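Local coordinates for putative sulfurtransferase dsrE (Allochromatium vinosum, PDB 2HY5), which is a putative sulfurtransferase that may take part in the oxidation of intracellular sulfur, probably through a cysteine persulfide, at residues Phe35-Tyr40 with Asn62-Leu67. Sequence-based numbering, arbitrary orientation.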
ATOM      1  N   PHE A  35     -25.172   0.225  -9.873  1.00  8.95           N
ATOM      2  CA  PHE A  35     -25.106   0.467 -11.305  1.00  9.30           C
ATOM      3  C   PHE A  35     -23.905  -0.198 -11.964  1.00 10.10           C
ATOM      4  O   PHE A  35     -23.993  -0.664 -13.100  1.00 10.40           O
ATOM      5  CB  PHE A  35     -25.074   1.973 -11.565  1.00 12.15           C
ATOM      6  CG  PHE A  35     -25.096   2.338 -13.018  1.00 14.05           C
ATOM      7  CD1 PHE A  35     -26.289   2.323 -13.732  1.00 16.59           C
ATOM      8  CD2 PHE A  35     -23.925   2.691 -13.673  1.00 14.31           C
ATOM      9  CE1 PHE A  35     -26.315   2.657 -15.083  1.00 18.32           C
ATOM     10  CE2 PHE A  35     -23.936   3.026 -15.023  1.00 17.48           C
ATOM     11  CZ  PHE A  35     -25.133   3.011 -15.730  1.00 18.00           C
ATOM     12  N   ARG A  36     -22.785  -0.242 -11.250  1.00  8.93           N
ATOM     13  CA  ARG A  36     -21.576  -0.845 -11.792  1.00  7.70           C
ATOM     14  C   ARG A  36     -20.502  -0.970 -10.719  1.00  7.63           C
ATOM     15  O   ARG A  36     -20.407  -0.129  -9.827  1.00  8.44           O
ATOM     16  CB  ARG A  36     -21.055   0.016 -12.950  1.00  9.69           C
ATOM     17  CG  ARG A  36     -19.759  -0.460 -13.621  1.00  8.40           C
ATOM     18  CD  ARG A  36     -19.545   0.313 -14.926  1.00 11.16           C
ATOM     19  NE  ARG A  36     -20.637   0.033 -15.853  1.00  9.97           N
ATOM     20  CZ  ARG A  36     -21.205   0.922 -16.662  1.00 11.20           C
ATOM     21  NH1 ARG A  36     -20.792   2.181 -16.685  1.00 10.56           N
ATOM     22  NH2 ARG A  36     -22.217   0.548 -17.434  1.00 11.54           N
ATOM     23  N   VAL A  37     -19.726  -2.045 -10.801  1.00  7.92           N
ATOM     24  CA  VAL A  37     -18.614  -2.286  -9.894  1.00  8.83           C
ATOM     25  C   VAL A  37     -17.422  -2.166 -10.830  1.00  9.27           C
ATOM     26  O   VAL A  37     -17.271  -2.962 -11.759  1.00  8.47           O
ATOM     27  CB  VAL A  37     -18.651  -3.706  -9.292  1.00  9.28           C
ATOM     28  CG1 VAL A  37     -17.492  -3.885  -8.318  1.00  9.75           C
ATOM     29  CG2 VAL A  37     -19.971  -3.939  -8.581  1.00 10.18           C
ATOM     30  N   PHE A  38     -16.590  -1.159 -10.599  1.00  7.71           N
ATOM     31  CA  PHE A  38     -15.449  -0.920 -11.463  1.00  8.62           C
ATOM     32  C   PHE A  38     -14.118  -1.197 -10.774  1.00  8.14           C
ATOM     33  O   PHE A  38     -13.842  -0.661  -9.704  1.00  8.73           O
ATOM     34  CB  PHE A  38     -15.491   0.527 -11.963  1.00  7.62           C
ATOM     35  CG  PHE A  38     -14.550   0.803 -13.093  1.00  7.78           C
ATOM     36  CD1 PHE A  38     -13.208   1.074 -12.851  1.00  9.23           C
ATOM     37  CD2 PHE A  38     -15.000   0.759 -14.408  1.00  9.33           C
ATOM     38  CE1 PHE A  38     -12.325   1.298 -13.904  1.00  9.30           C
ATOM     39  CE2 PHE A  38     -14.129   0.980 -15.472  1.00  9.52           C
ATOM     40  CZ  PHE A  38     -12.787   1.250 -15.221  1.00 11.55           C
ATOM     41  N   PHE A  39     -13.308  -2.051 -11.391  1.00  4.94           N
ATOM     42  CA  PHE A  39     -12.005  -2.395 -10.836  1.00  6.27           C
ATOM     43  C   PHE A  39     -10.911  -1.634 -11.568  1.00  7.14           C
ATOM     44  O   PHE A  39     -10.790  -1.718 -12.792  1.00  6.62           O
ATOM     45  CB  PHE A  39     -11.767  -3.905 -10.928  1.00  6.51           C
ATOM     46  CG  PHE A  39     -12.781  -4.721 -10.176  1.00  6.89           C
ATOM     47  CD1 PHE A  39     -13.975  -5.101 -10.777  1.00  6.98           C
ATOM     48  CD2 PHE A  39     -12.557  -5.078  -8.855  1.00  4.30           C
ATOM     49  CE1 PHE A  39     -14.932  -5.833 -10.070  1.00  7.31           C
ATOM     50  CE2 PHE A  39     -13.504  -5.808  -8.142  1.00  7.88           C
ATOM     51  CZ  PHE A  39     -14.694  -6.183  -8.750  1.00  8.04           C
ATOM     52  N   TYR A  40     -10.119  -0.882 -10.805  1.00  4.75           N
ATOM     53  CA  TYR A  40      -9.041  -0.070 -11.360  1.00  4.70           C
ATOM     54  C   TYR A  40      -7.738  -0.341 -10.601  1.00  5.33           C
ATOM     55  O   TYR A  40      -7.761  -0.946  -9.532  1.00  5.18           O
ATOM     56  CB  TYR A  40      -9.414   1.414 -11.266  1.00  5.88           C
ATOM     57  CG  TYR A  40      -8.582   2.317 -12.143  1.00  7.16           C
ATOM     58  CD1 TYR A  40      -8.260   1.945 -13.451  1.00  9.02           C
ATOM     59  CD2 TYR A  40      -8.133   3.554 -11.680  1.00  8.16           C
ATOM     60  CE1 TYR A  40      -7.514   2.781 -14.273  1.00  9.80           C
ATOM     61  CE2 TYR A  40      -7.388   4.400 -12.500  1.00  9.77           C
ATOM     62  CZ  TYR A  40      -7.081   4.007 -13.794  1.00  8.55           C
ATOM     63  OH  TYR A  40      -6.346   4.831 -14.617  1.00  9.62           O
ATOM     64  N   ASN A  62     -14.618 -15.862  -6.700  1.00  8.23           N
ATOM     65  CA  ASN A  62     -15.864 -16.604  -6.853  1.00  8.87           C
ATOM     66  C   ASN A  62     -17.012 -15.964  -6.096  1.00 10.30           C
ATOM     67  O   ASN A  62     -18.157 -16.010  -6.538  1.00  9.06           O
ATOM     68  CB  ASN A  62     -15.696 -18.058  -6.402  1.00 11.52           C
ATOM     69  CG  ASN A  62     -14.889 -18.877  -7.390  1.00 13.83           C
ATOM     70  OD1 ASN A  62     -14.705 -18.475  -8.540  1.00 15.56           O
ATOM     71  ND2 ASN A  62     -14.415 -20.037  -6.952  1.00 17.21           N
ATOM     72  N   ARG A  63     -16.697 -15.367  -4.954  1.00  9.68           N
ATOM     73  CA  ARG A  63     -17.701 -14.710  -4.129  1.00  9.47           C
ATOM     74  C   ARG A  63     -18.284 -13.507  -4.873  1.00  8.70           C
ATOM     75  O   ARG A  63     -19.493 -13.282  -4.856  1.00  8.48           O
ATOM     76  CB  ARG A  63     -17.064 -14.281  -2.813  1.00 10.16           C
ATOM     77  CG  ARG A  63     -18.036 -13.714  -1.808  1.00 14.76           C
ATOM     78  CD  ARG A  63     -17.276 -13.133  -0.629  1.00 16.98           C
ATOM     79  NE  ARG A  63     -17.300 -14.009   0.535  1.00 23.53           N
ATOM     80  CZ  ARG A  63     -16.754 -13.694   1.706  1.00 23.59           C
ATOM     81  NH1 ARG A  63     -16.141 -12.525   1.854  1.00 18.57           N
ATOM     82  NH2 ARG A  63     -16.834 -14.536   2.730  1.00 22.49           N
ATOM     83  N   TRP A  64     -17.421 -12.733  -5.528  1.00  5.65           N
ATOM     84  CA  TRP A  64     -17.877 -11.584  -6.312  1.00  6.50           C
ATOM     85  C   TRP A  64     -18.742 -12.105  -7.459  1.00  5.79           C
ATOM     86  O   TRP A  64     -19.785 -11.539  -7.778  1.00  7.84           O
ATOM     87  CB  TRP A  64     -16.688 -10.822  -6.908  1.00  7.95           C
ATOM     88  CG  TRP A  64     -16.196  -9.662  -6.087  1.00  8.93           C
ATOM     89  CD1 TRP A  64     -14.938  -9.494  -5.579  1.00  8.91           C
ATOM     90  CD2 TRP A  64     -16.934  -8.489  -5.716  1.00  8.79           C
ATOM     91  NE1 TRP A  64     -14.846  -8.294  -4.915  1.00  9.53           N
ATOM     92  CE2 TRP A  64     -16.059  -7.656  -4.983  1.00  9.18           C
ATOM     93  CE3 TRP A  64     -18.253  -8.061  -5.928  1.00  9.93           C
ATOM     94  CZ2 TRP A  64     -16.459  -6.417  -4.467  1.00 10.14           C
ATOM     95  CZ3 TRP A  64     -18.647  -6.829  -5.414  1.00 11.07           C
ATOM     96  CH2 TRP A  64     -17.752  -6.024  -4.692  1.00 10.53           C
ATOM     97  N   ALA A  65     -18.295 -13.189  -8.085  1.00  7.14           N
ATOM     98  CA  ALA A  65     -19.026 -13.770  -9.207  1.00  8.03           C
ATOM     99  C   ALA A  65     -20.407 -14.265  -8.788  1.00  8.81           C
ATOM    100  O   ALA A  65     -21.380 -14.118  -9.534  1.00  9.05           O
ATOM    101  CB  ALA A  65     -18.226 -14.909  -9.817  1.00  7.95           C
ATOM    102  N   GLU A  66     -20.493 -14.849  -7.596  1.00 11.77           N
ATOM    103  CA  GLU A  66     -21.767 -15.347  -7.090  1.00 11.40           C
ATOM    104  C   GLU A  66     -22.707 -14.176  -6.824  1.00 10.96           C
ATOM    105  O   GLU A  66     -23.906 -14.253  -7.095  1.00  8.90           O
ATOM    106  CB  GLU A  66     -21.549 -16.156  -5.809  1.00 18.51           C
ATOM    107  CG  GLU A  66     -20.700 -17.402  -6.017  1.00 26.31           C
ATOM    108  CD  GLU A  66     -20.371 -18.119  -4.723  1.00 31.33           C
ATOM    109  OE1 GLU A  66     -19.761 -17.492  -3.833  1.00 34.27           O
ATOM    110  OE2 GLU A  66     -20.719 -19.312  -4.598  1.00 34.69           O
ATOM    111  N   LEU A  67     -22.159 -13.085  -6.300  1.00  8.10           N
ATOM    112  CA  LEU A  67     -22.970 -11.911  -6.018  1.00  7.60           C
ATOM    113  C   LEU A  67     -23.479 -11.323  -7.329  1.00  6.81           C
ATOM    114  O   LEU A  67     -24.636 -10.912  -7.433  1.00  7.62           O
ATOM    115  CB  LEU A  67     -22.152 -10.858  -5.276  1.00  8.90           C
ATOM    116  CG  LEU A  67     -22.988  -9.715  -4.697  1.00  8.06           C
ATOM    117  CD1 LEU A  67     -23.834 -10.244  -3.550  1.00  6.40           C
ATOM    118  CD2 LEU A  67     -22.072  -8.595  -4.216  1.00 10.51           C
TER
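F39 and W64 meet as a T-shaped aromatic pair, the edge of the phenylalanine ring driven toward the face of the indole. The planes stand at 90°, and the F39 ring lies 5.6 Å, centroid to centroid, from the five-membered ring of W64. CZ, the far corner of F39, does the touching: it sits over the middle of the indole and comes within 4.3 Å of W64 CE2. With chi1 -60°, CG lies anti to the carbonyl carbon, and the ring leans back along the strand toward V37 as it rises to the helix.

The aliphatic part is smaller. V37, two residues back on the same side of the strand, offers one methyl, CG1, which meets the far end of the six-membered ring at W64 CH2, 4.2 Å away, from an oblique direction. One indole thus packs against both strand residues, and side chains from both segments fill the space between backbones whose nearest CA atoms, those of V37 and W64, are 10.0 Å apart. The indole's polar atom, NE1, is hydrogen-bonded to S17 OG, which should help fix the ring's rotation.

All three side chains are buried near the centre of the chain, and that of F39 is about 7 Å from that of C78, the probable persulfide cysteine. The contact seats helix 60-71 on strand 33-39 within the beta-alpha-beta unit that runs on to strand 75-78, where W64 also touches M75; helix 16-29 packs alongside through A20, and helix 113-121 meets F38 on the other face of the sheet and also touches F35.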